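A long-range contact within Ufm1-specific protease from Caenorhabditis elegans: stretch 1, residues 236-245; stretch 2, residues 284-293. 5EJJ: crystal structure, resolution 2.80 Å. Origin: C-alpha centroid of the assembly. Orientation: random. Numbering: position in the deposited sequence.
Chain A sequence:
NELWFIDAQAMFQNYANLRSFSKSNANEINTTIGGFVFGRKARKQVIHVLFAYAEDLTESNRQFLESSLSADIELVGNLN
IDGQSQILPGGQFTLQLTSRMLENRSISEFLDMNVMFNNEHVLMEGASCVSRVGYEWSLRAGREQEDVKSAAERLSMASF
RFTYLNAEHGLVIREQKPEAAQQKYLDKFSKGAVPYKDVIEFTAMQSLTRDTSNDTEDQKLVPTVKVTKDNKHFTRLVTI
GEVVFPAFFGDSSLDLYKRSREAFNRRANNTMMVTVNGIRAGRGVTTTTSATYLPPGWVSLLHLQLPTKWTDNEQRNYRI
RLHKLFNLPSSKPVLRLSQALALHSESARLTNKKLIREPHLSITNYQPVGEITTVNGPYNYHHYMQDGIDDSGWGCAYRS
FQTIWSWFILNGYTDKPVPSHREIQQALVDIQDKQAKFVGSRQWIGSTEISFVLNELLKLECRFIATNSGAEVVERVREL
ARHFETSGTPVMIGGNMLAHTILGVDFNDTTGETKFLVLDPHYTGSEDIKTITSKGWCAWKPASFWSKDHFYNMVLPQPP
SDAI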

# COMPACT_ATOMS: atom_id res chain seq x y z
N ARG A 236 -6.77 -30.90 -11.59
CA ARG A 236 -5.41 -30.41 -11.36
C ARG A 236 -5.40 -28.89 -11.43
O ARG A 236 -5.83 -28.30 -12.41
CB ARG A 236 -4.36 -31.04 -12.30
CG ARG A 236 -4.63 -30.82 -13.79
CD ARG A 236 -3.44 -31.24 -14.65
NE ARG A 236 -2.31 -30.31 -14.56
CZ ARG A 236 -2.18 -29.20 -15.30
NH1 ARG A 236 -3.11 -28.88 -16.18
NH2 ARG A 236 -1.11 -28.42 -15.17
N LEU A 237 -4.92 -28.29 -10.36
CA LEU A 237 -4.97 -26.86 -10.15
C LEU A 237 -3.55 -26.31 -10.24
O LEU A 237 -2.62 -26.90 -9.68
CB LEU A 237 -5.59 -26.62 -8.77
CG LEU A 237 -5.63 -25.28 -8.04
CD1 LEU A 237 -5.98 -24.09 -8.93
CD2 LEU A 237 -6.64 -25.43 -6.91
N VAL A 238 -3.36 -25.22 -10.99
CA VAL A 238 -2.03 -24.59 -11.04
C VAL A 238 -2.00 -23.19 -10.46
O VAL A 238 -2.82 -22.35 -10.76
CB VAL A 238 -1.40 -24.62 -12.42
CG1 VAL A 238 -0.03 -24.05 -12.36
CG2 VAL A 238 -1.31 -26.03 -12.89
N THR A 239 -1.03 -22.96 -9.58
CA THR A 239 -0.93 -21.72 -8.85
C THR A 239 0.45 -21.17 -9.11
O THR A 239 1.45 -21.88 -8.89
CB THR A 239 -1.05 -21.98 -7.33
OG1 THR A 239 -2.16 -22.86 -7.07
CG2 THR A 239 -1.24 -20.68 -6.56
N ILE A 240 0.52 -19.94 -9.62
CA ILE A 240 1.80 -19.23 -9.65
C ILE A 240 1.60 -17.82 -9.17
O ILE A 240 0.52 -17.24 -9.34
CB ILE A 240 2.48 -19.26 -11.04
CG1 ILE A 240 2.19 -17.99 -11.80
CG2 ILE A 240 1.97 -20.40 -11.86
CD1 ILE A 240 2.52 -18.12 -13.22
N GLY A 241 2.64 -17.27 -8.54
CA GLY A 241 2.57 -15.91 -8.03
C GLY A 241 3.75 -15.44 -7.21
O GLY A 241 4.68 -16.22 -6.97
N GLU A 242 3.72 -14.17 -6.81
CA GLU A 242 4.76 -13.55 -5.99
C GLU A 242 4.92 -14.29 -4.69
O GLU A 242 3.96 -14.82 -4.15
CB GLU A 242 4.36 -12.13 -5.61
CG GLU A 242 4.23 -11.13 -6.73
CD GLU A 242 3.96 -9.68 -6.23
OE1 GLU A 242 3.18 -9.51 -5.24
OE2 GLU A 242 4.53 -8.73 -6.83
N VAL A 243 6.14 -14.31 -4.17
CA VAL A 243 6.34 -14.59 -2.76
C VAL A 243 7.33 -13.57 -2.21
O VAL A 243 8.48 -13.51 -2.64
CB VAL A 243 6.85 -16.01 -2.53
CG1 VAL A 243 7.04 -16.25 -1.06
CG2 VAL A 243 5.88 -17.01 -3.08
N VAL A 244 6.86 -12.75 -1.26
CA VAL A 244 7.61 -11.61 -0.74
C VAL A 244 7.98 -11.82 0.71
O VAL A 244 7.13 -12.15 1.52
CB VAL A 244 6.78 -10.34 -0.80
CG1 VAL A 244 7.63 -9.18 -0.45
CG2 VAL A 244 6.18 -10.16 -2.16
N PHE A 245 9.26 -11.63 1.03
CA PHE A 245 9.72 -11.68 2.42
C PHE A 245 10.72 -10.56 2.74
O PHE A 245 11.50 -10.17 1.88
CB PHE A 245 10.30 -13.04 2.75
CG PHE A 245 11.54 -13.40 1.98
CD1 PHE A 245 11.45 -13.97 0.72
CD2 PHE A 245 12.80 -13.22 2.55
CE1 PHE A 245 12.60 -14.35 0.02
CE2 PHE A 245 13.96 -13.59 1.85
CZ PHE A 245 13.86 -14.15 0.58
N GLY A 284 -16.98 -23.40 -6.97
CA GLY A 284 -16.12 -24.30 -7.70
C GLY A 284 -14.68 -24.18 -7.27
O GLY A 284 -14.39 -23.50 -6.27
N VAL A 285 -13.78 -24.84 -7.99
CA VAL A 285 -12.35 -24.65 -7.78
C VAL A 285 -11.85 -23.52 -8.66
O VAL A 285 -11.81 -23.62 -9.88
CB VAL A 285 -11.55 -25.90 -8.05
CG1 VAL A 285 -10.08 -25.58 -8.00
CG2 VAL A 285 -11.88 -26.95 -7.01
N THR A 286 -11.47 -22.45 -8.00
CA THR A 286 -11.09 -21.20 -8.61
C THR A 286 -9.58 -21.09 -8.67
O THR A 286 -8.87 -21.56 -7.79
CB THR A 286 -11.59 -20.05 -7.70
OG1 THR A 286 -13.00 -20.21 -7.46
CG2 THR A 286 -11.26 -18.64 -8.27
N THR A 287 -9.07 -20.46 -9.71
CA THR A 287 -7.67 -20.16 -9.70
C THR A 287 -7.45 -18.78 -9.03
O THR A 287 -8.36 -17.96 -9.02
CB THR A 287 -7.11 -20.24 -11.11
OG1 THR A 287 -5.70 -20.04 -11.06
CG2 THR A 287 -7.75 -19.20 -11.98
N THR A 288 -6.29 -18.55 -8.43
CA THR A 288 -6.04 -17.28 -7.71
C THR A 288 -5.00 -16.36 -8.35
O THR A 288 -4.22 -16.78 -9.19
CB THR A 288 -5.62 -17.53 -6.23
OG1 THR A 288 -4.36 -18.22 -6.18
CG2 THR A 288 -6.68 -18.33 -5.49
N THR A 289 -5.02 -15.08 -7.95
CA THR A 289 -3.98 -14.10 -8.33
C THR A 289 -3.22 -13.66 -7.10
O THR A 289 -3.83 -13.31 -6.07
CB THR A 289 -4.55 -12.77 -8.91
OG1 THR A 289 -5.34 -13.00 -10.09
CG2 THR A 289 -3.42 -11.83 -9.25
N SER A 290 -1.90 -13.63 -7.19
CA SER A 290 -1.11 -13.16 -6.08
C SER A 290 -0.96 -11.64 -6.01
O SER A 290 -0.52 -11.00 -6.97
CB SER A 290 0.27 -13.80 -6.09
OG SER A 290 0.31 -14.82 -5.11
N ALA A 291 -1.31 -11.07 -4.86
CA ALA A 291 -1.16 -9.64 -4.64
C ALA A 291 -0.42 -9.32 -3.35
O ALA A 291 -0.45 -10.10 -2.39
CB ALA A 291 -2.54 -8.95 -4.64
N THR A 292 0.25 -8.18 -3.34
CA THR A 292 0.86 -7.61 -2.14
C THR A 292 0.39 -6.16 -2.00
O THR A 292 0.30 -5.43 -2.99
CB THR A 292 2.39 -7.64 -2.22
OG1 THR A 292 2.82 -8.96 -2.59
CG2 THR A 292 2.99 -7.31 -0.90
N TYR A 293 0.06 -5.76 -0.78
CA TYR A 293 -0.43 -4.42 -0.52
C TYR A 293 0.31 -3.83 0.65
O TYR A 293 0.93 -4.55 1.44
CB TYR A 293 -1.90 -4.46 -0.13
CG TYR A 293 -2.78 -5.08 -1.16
CD1 TYR A 293 -3.06 -6.44 -1.13
CD2 TYR A 293 -3.34 -4.32 -2.15
CE1 TYR A 293 -3.87 -7.01 -2.09
CE2 TYR A 293 -4.17 -4.87 -3.10
CZ TYR A 293 -4.42 -6.21 -3.07
OH TYR A 293 -5.23 -6.74 -4.04
O HOH W 1 -4.42 -21.10 -7.64
O HOH W 2 -0.74 -14.37 -9.66
O HOH W 3 1.91 -16.86 -4.19
O HOH W 4 1.38 -7.36 -5.73

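Residues 236-245 form an unbroken strand, and the later stretch approaches it as a loop that leads into a strand running through Ser290 to Tyr293. The two strands run nearly parallel, their N-to-C directions differing by 17° and their axes coming within 6.0 Å. No direct backbone hydrogen bond joins them; instead, waters fill gaps along the pair. Water 2 donates to Ile240 O (3.2 Å) and accepts from Ser290 N (2.8 Å), so it links a carbonyl and an amide that do not bond to each other directly. Upstream, water 1 accepts from Thr288 N at 3.3 Å and is hydrogen-bonded to Thr239 OG1 at 2.9 Å.

The backbones draw closest at Gly241, whose CA lies 5.0 Å from Ser290 CA and 3.7 Å from Ser290 CB. Glycine suits this spot: an ideal CB on Gly241 would fall 2.5 Å from Ser290 CB, a clash. Ser290 points toward the first strand and also packs its CB 3.5 Å from Glu242 N, while water 3 donates to both Ser290 OG and Glu242 O, at 2.8 and 2.9 Å.

The one direct hydrogen bond across the stretches is made by Thr292, which donates from OG1 to Glu242 OE1 at 2.7 Å. The same carboxylate oxygen accepts from water 4 at 2.8 Å, and that water in turn accepts from Thr292 N, also at 2.8 Å. Glu242 thus reaches both the hydroxyl and, through water, the amide of a single residue. Val244 CG2 sits 3.6 Å from Thr292 OG1, flanking this polar cluster with a methyl group.

Toward the start of both stretches the side-chain pair Leu237 and Val285 is apolar: Leu237 CB points toward the loop and CD2 lies 3.6 Å from Val285 CG1, while CD1 lies 4.0 Å from Thr286 O.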